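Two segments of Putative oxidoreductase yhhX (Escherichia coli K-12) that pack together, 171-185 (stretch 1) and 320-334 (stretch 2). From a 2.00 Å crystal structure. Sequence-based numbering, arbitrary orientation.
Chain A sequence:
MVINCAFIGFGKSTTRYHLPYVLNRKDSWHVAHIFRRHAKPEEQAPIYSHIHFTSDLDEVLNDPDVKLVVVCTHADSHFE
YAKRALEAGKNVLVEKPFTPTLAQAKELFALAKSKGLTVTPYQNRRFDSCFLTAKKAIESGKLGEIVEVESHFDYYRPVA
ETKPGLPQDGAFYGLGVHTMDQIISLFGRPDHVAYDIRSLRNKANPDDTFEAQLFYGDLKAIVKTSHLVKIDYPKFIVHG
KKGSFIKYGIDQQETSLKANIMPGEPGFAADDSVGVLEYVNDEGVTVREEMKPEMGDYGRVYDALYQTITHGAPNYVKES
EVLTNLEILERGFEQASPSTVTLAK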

# COMPACT_ATOMS: atom_id res chain seq x y z
N ALA A 171 -9.22 15.73 -3.15
CA ALA A 171 -8.03 15.50 -2.35
C ALA A 171 -6.77 15.24 -3.18
O ALA A 171 -5.67 15.61 -2.75
N PHE A 172 -6.93 14.60 -4.34
CA PHE A 172 -5.78 14.31 -5.19
C PHE A 172 -5.09 15.59 -5.64
O PHE A 172 -3.87 15.73 -5.51
N TYR A 173 -5.86 16.55 -6.15
CA TYR A 173 -5.27 17.82 -6.56
C TYR A 173 -4.85 18.59 -5.30
O TYR A 173 -3.77 19.17 -5.25
N GLY A 174 -5.71 18.56 -4.29
CA GLY A 174 -5.45 19.27 -3.05
C GLY A 174 -4.23 18.87 -2.25
O GLY A 174 -3.42 19.72 -1.89
N LEU A 175 -4.10 17.58 -1.96
CA LEU A 175 -2.97 17.10 -1.17
C LEU A 175 -1.92 16.35 -1.97
O LEU A 175 -0.73 16.37 -1.65
N GLY A 176 -2.38 15.67 -3.02
CA GLY A 176 -1.47 14.92 -3.85
C GLY A 176 -0.40 15.79 -4.47
O GLY A 176 0.73 15.34 -4.69
N VAL A 177 -0.75 17.04 -4.76
CA VAL A 177 0.22 17.95 -5.37
C VAL A 177 1.49 18.03 -4.52
O VAL A 177 2.60 18.09 -5.06
N HIS A 178 1.34 18.00 -3.20
CA HIS A 178 2.48 18.07 -2.28
C HIS A 178 3.20 16.74 -2.08
O HIS A 178 4.43 16.68 -2.13
N THR A 179 2.45 15.69 -1.82
CA THR A 179 3.07 14.40 -1.60
C THR A 179 3.73 13.86 -2.86
O THR A 179 4.81 13.28 -2.78
N MSE A 180 3.12 14.07 -4.03
CA MSE A 180 3.74 13.59 -5.27
C MSE A 180 4.98 14.43 -5.60
O MSE A 180 5.94 13.91 -6.15
N ASP A 181 4.94 15.72 -5.27
CA ASP A 181 6.08 16.59 -5.51
C ASP A 181 7.31 16.08 -4.75
O ASP A 181 8.43 16.12 -5.27
N GLN A 182 7.10 15.60 -3.53
CA GLN A 182 8.22 15.08 -2.74
C GLN A 182 8.84 13.88 -3.45
O GLN A 182 10.06 13.77 -3.54
N ILE A 183 8.00 12.98 -3.96
CA ILE A 183 8.51 11.79 -4.65
C ILE A 183 9.24 12.21 -5.92
O ILE A 183 10.33 11.71 -6.23
N ILE A 184 8.65 13.14 -6.65
CA ILE A 184 9.26 13.62 -7.88
C ILE A 184 10.62 14.29 -7.61
O ILE A 184 11.57 14.10 -8.38
N SER A 185 10.73 15.05 -6.52
CA SER A 185 12.00 15.70 -6.21
C SER A 185 13.10 14.67 -5.91
O SER A 185 14.28 14.97 -6.06
N SER A 320 10.86 20.71 -14.99
CA SER A 320 10.38 19.38 -15.33
C SER A 320 9.58 18.73 -14.20
O SER A 320 8.65 17.98 -14.45
N GLU A 321 9.95 19.01 -12.96
CA GLU A 321 9.23 18.43 -11.82
C GLU A 321 7.83 19.03 -11.74
O GLU A 321 6.86 18.34 -11.42
N VAL A 322 7.72 20.31 -12.05
CA VAL A 322 6.43 20.97 -12.01
C VAL A 322 5.52 20.43 -13.10
O VAL A 322 4.36 20.11 -12.84
N LEU A 323 6.04 20.29 -14.31
CA LEU A 323 5.25 19.79 -15.43
C LEU A 323 4.84 18.32 -15.22
O LEU A 323 3.74 17.92 -15.59
N THR A 324 5.73 17.53 -14.64
CA THR A 324 5.42 16.13 -14.40
C THR A 324 4.28 16.03 -13.38
O THR A 324 3.37 15.21 -13.53
N ASN A 325 4.31 16.88 -12.36
CA ASN A 325 3.27 16.88 -11.33
C ASN A 325 1.90 17.20 -11.93
O ASN A 325 0.93 16.45 -11.75
N LEU A 326 1.81 18.31 -12.66
CA LEU A 326 0.56 18.71 -13.29
C LEU A 326 0.03 17.66 -14.25
O LEU A 326 -1.18 17.40 -14.30
N GLU A 327 0.92 17.05 -15.03
CA GLU A 327 0.50 16.03 -15.99
C GLU A 327 -0.07 14.80 -15.28
O GLU A 327 -1.11 14.27 -15.67
N ILE A 328 0.62 14.35 -14.23
CA ILE A 328 0.17 13.19 -13.47
C ILE A 328 -1.21 13.46 -12.86
O ILE A 328 -2.10 12.61 -12.93
N LEU A 329 -1.40 14.63 -12.27
CA LEU A 329 -2.69 14.97 -11.69
C LEU A 329 -3.80 14.95 -12.74
O LEU A 329 -4.86 14.35 -12.53
N GLU A 330 -3.56 15.59 -13.88
CA GLU A 330 -4.55 15.65 -14.96
C GLU A 330 -4.93 14.28 -15.48
O GLU A 330 -6.11 13.96 -15.62
N ARG A 331 -3.92 13.47 -15.79
CA ARG A 331 -4.17 12.14 -16.34
C ARG A 331 -4.83 11.18 -15.35
O ARG A 331 -5.22 10.07 -15.73
N GLY A 332 -4.97 11.60 -14.10
CA GLY A 332 -5.62 10.74 -13.13
C GLY A 332 -7.11 10.71 -13.42
O GLY A 332 -7.81 9.78 -13.02
N PHE A 333 -7.59 11.72 -14.13
CA PHE A 333 -9.01 11.82 -14.47
C PHE A 333 -9.22 11.60 -15.97
O PHE A 333 -10.27 11.92 -16.53
N GLU A 334 -8.21 11.03 -16.62
CA GLU A 334 -8.24 10.75 -18.04
C GLU A 334 -9.28 9.66 -18.31
O GLU A 334 -10.03 9.73 -19.29

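The two helices cross at 135° between their N-to-C directions, with axes 9.9 Å apart at closest approach. The two stretches bury 765 Å² between them, both sides summed. Three residues organize the contact: Leu 329, with 103 Å² covered, and Tyr 173 and Ile 184, with 91 Å² each.

Leu 329 (chi1 m, chi2 t) leaves its helix sideways and fits as a knob among Phe 172, Tyr 173, Val 177 and Met 180. Its CD2 lies 3.6 Å from the centroid of the Phe 172 ring and only 6° off the ring normal, the signature of a CH-pi contact over the face. The same CD2 is 3.3 Å from CE of Met 180, a selenomethionine. An ideal CB on Gly 176 would clash with Phe 172 O at 2.3 Å, while staying 4.0 Å from Leu 329 CD2.

Tyr 173 also starts sideways; its chi1 is -94°, between wells, and the end of the side chain comes nearer the partner. Leu 329 CB sits over one face, 4.1 Å from the ring centroid and 17° off the normal. At the edge, Tyr 173 CE1 meets Phe 333 CE2 at 3.5 Å; with centroids 5.9 Å apart and planes at 28°, the rings touch rim to rim rather than stacking.

At the other end, Ile 184 (m, t) points toward stretch 2 and occupies a hole formed by Glu 321, Thr 324, Asn 325 and Ile 328. Its CG2 approaches Glu 321 CB at 3.6 Å, and its CD1 approaches Ile 328 CD1 at 4.2 Å. Ile 328 CG2 in turn packs 3.3 Å from Met 180 SE.

Between these clusters, Asn 325 (chi1 t) inserts among Val 177, Met 180, Asp 181 and Ile 184; its amide is probably turned over in the model. Nearby, water 1 links the helices, lying 2.5 Å from Asp 181 OD1 and 3.1 Å from Glu 321 O.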

# COMPACT_ATOMS: atom_id res chain seq x y z
CB ALA A 171 -8.28 14.32 -1.40
CB PHE A 172 -6.22 13.47 -6.40
CG PHE A 172 -5.07 12.89 -7.18
CD1 PHE A 172 -3.94 12.43 -6.52
CD2 PHE A 172 -5.14 12.76 -8.56
CE1 PHE A 172 -2.89 11.85 -7.23
CE2 PHE A 172 -4.09 12.18 -9.28
CZ PHE A 172 -2.97 11.72 -8.61
CB TYR A 173 -6.28 18.68 -7.34
CG TYR A 173 -6.20 18.54 -8.85
CD1 TYR A 173 -6.73 17.42 -9.51
CD2 TYR A 173 -5.57 19.52 -9.62
CE1 TYR A 173 -6.63 17.30 -10.91
CE2 TYR A 173 -5.47 19.41 -11.00
CZ TYR A 173 -5.99 18.30 -11.64
OH TYR A 173 -5.85 18.21 -13.00
CB LEU A 175 -3.46 16.20 -0.03
CG LEU A 175 -3.99 16.93 1.20
CD1 LEU A 175 -2.88 17.78 1.80
CD2 LEU A 175 -5.17 17.80 0.82
CB VAL A 177 -0.39 19.38 -5.57
CG1 VAL A 177 -0.61 20.09 -4.23
CG2 VAL A 177 0.53 20.21 -6.47
CB HIS A 178 2.01 18.55 -0.91
CG HIS A 178 1.64 19.99 -0.87
ND1 HIS A 178 0.45 20.44 -0.33
CD2 HIS A 178 2.31 21.10 -1.27
CE1 HIS A 178 0.41 21.76 -0.39
NE2 HIS A 178 1.53 22.18 -0.96
CB THR A 179 2.05 13.41 -1.01
OG1 THR A 179 0.88 13.37 -1.83
CG2 THR A 179 1.66 13.85 0.39
CB MSE A 180 2.76 13.63 -6.44
CG MSE A 180 1.66 12.57 -6.38
SE MSE A 180 1.04 12.11 -8.18
CE MSE A 180 0.32 13.84 -8.67
CB ASP A 181 5.78 18.02 -5.06
CG ASP A 181 7.00 18.91 -5.11
OD1 ASP A 181 7.39 19.33 -6.23
OD2 ASP A 181 7.58 19.18 -4.04
CB GLN A 182 7.74 14.64 -1.35
CG GLN A 182 7.25 15.78 -0.48
CD GLN A 182 6.76 15.30 0.88
OE1 GLN A 182 6.07 14.30 0.97
NE2 GLN A 182 7.10 16.05 1.94
CB ILE A 183 7.36 10.80 -5.01
CG1 ILE A 183 6.70 10.27 -3.74
CG2 ILE A 183 7.90 9.65 -5.84
CD1 ILE A 183 7.71 9.71 -2.71
CB ILE A 184 8.29 14.59 -8.62
CG1 ILE A 184 7.12 13.78 -9.20
CG2 ILE A 184 9.01 15.36 -9.69
CD1 ILE A 184 5.93 14.61 -9.61
CB SER A 185 11.85 16.63 -5.00
OG SER A 185 11.84 15.88 -3.79
CB SER A 320 11.54 18.46 -15.73
OG SER A 320 12.45 18.26 -14.65
CB GLU A 321 10.00 18.71 -10.52
CG GLU A 321 11.42 18.17 -10.55
CD GLU A 321 12.22 18.49 -9.30
OE1 GLU A 321 12.27 19.67 -8.89
OE2 GLU A 321 12.82 17.56 -8.72
CB VAL A 322 6.58 22.50 -12.18
CG1 VAL A 322 5.23 23.18 -12.12
CG2 VAL A 322 7.49 23.04 -11.10
CB LEU A 323 6.03 19.94 -16.74
CG LEU A 323 6.31 21.38 -17.18
CD1 LEU A 323 7.15 21.40 -18.45
CD2 LEU A 323 4.99 22.10 -17.40
CB THR A 324 6.66 15.35 -13.90
OG1 THR A 324 7.66 15.31 -14.92
CG2 THR A 324 6.28 13.94 -13.52
CB ASN A 325 3.63 17.90 -10.24
CG ASN A 325 2.90 17.65 -8.93
OD1 ASN A 325 3.51 17.69 -7.86
ND2 ASN A 325 1.60 17.41 -9.01
CB LEU A 326 0.76 20.03 -14.05
CG LEU A 326 0.72 21.33 -13.24
CD1 LEU A 326 1.52 21.19 -11.94
CD2 LEU A 326 1.28 22.46 -14.11
CB GLU A 327 1.68 15.62 -16.87
CG GLU A 327 1.32 14.67 -17.98
CD GLU A 327 2.52 14.28 -18.82
OE1 GLU A 327 3.28 15.18 -19.23
OE2 GLU A 327 2.70 13.07 -19.08
CB ILE A 328 1.18 12.82 -12.36
CG1 ILE A 328 2.48 12.28 -13.01
CG2 ILE A 328 0.58 11.75 -11.44
CD1 ILE A 328 3.64 11.99 -12.03
CB LEU A 329 -2.62 16.35 -11.02
CG LEU A 329 -1.81 16.41 -9.72
CD1 LEU A 329 -1.69 17.84 -9.22
CD2 LEU A 329 -2.51 15.53 -8.66
CB GLU A 330 -4.04 16.49 -16.14
CG GLU A 330 -3.72 17.94 -15.82
CD GLU A 330 -3.50 18.77 -17.08
OE1 GLU A 330 -2.73 18.33 -17.96
OE2 GLU A 330 -4.10 19.87 -17.17
CB ARG A 331 -2.87 11.55 -16.89
CG ARG A 331 -2.28 12.39 -18.03
CD ARG A 331 -1.26 11.59 -18.84
NE ARG A 331 -1.88 10.43 -19.46
CZ ARG A 331 -1.22 9.49 -20.14
NH1 ARG A 331 0.09 9.58 -20.29
NH2 ARG A 331 -1.88 8.47 -20.66
CB PHE A 333 -9.54 13.19 -14.02
CG PHE A 333 -9.47 13.39 -12.54
CD1 PHE A 333 -10.39 12.79 -11.69
CD2 PHE A 333 -8.42 14.12 -11.98
CE1 PHE A 333 -10.27 12.91 -10.30
CE2 PHE A 333 -8.29 14.24 -10.60
CZ PHE A 333 -9.22 13.63 -9.76
CB GLU A 334 -6.86 10.28 -18.50
CG GLU A 334 -6.67 10.24 -19.99
CD GLU A 334 -5.23 9.94 -20.36
OE1 GLU A 334 -4.79 8.79 -20.11
OE2 GLU A 334 -4.55 10.84 -20.87
O HOH W 1 6.37 18.91 -8.45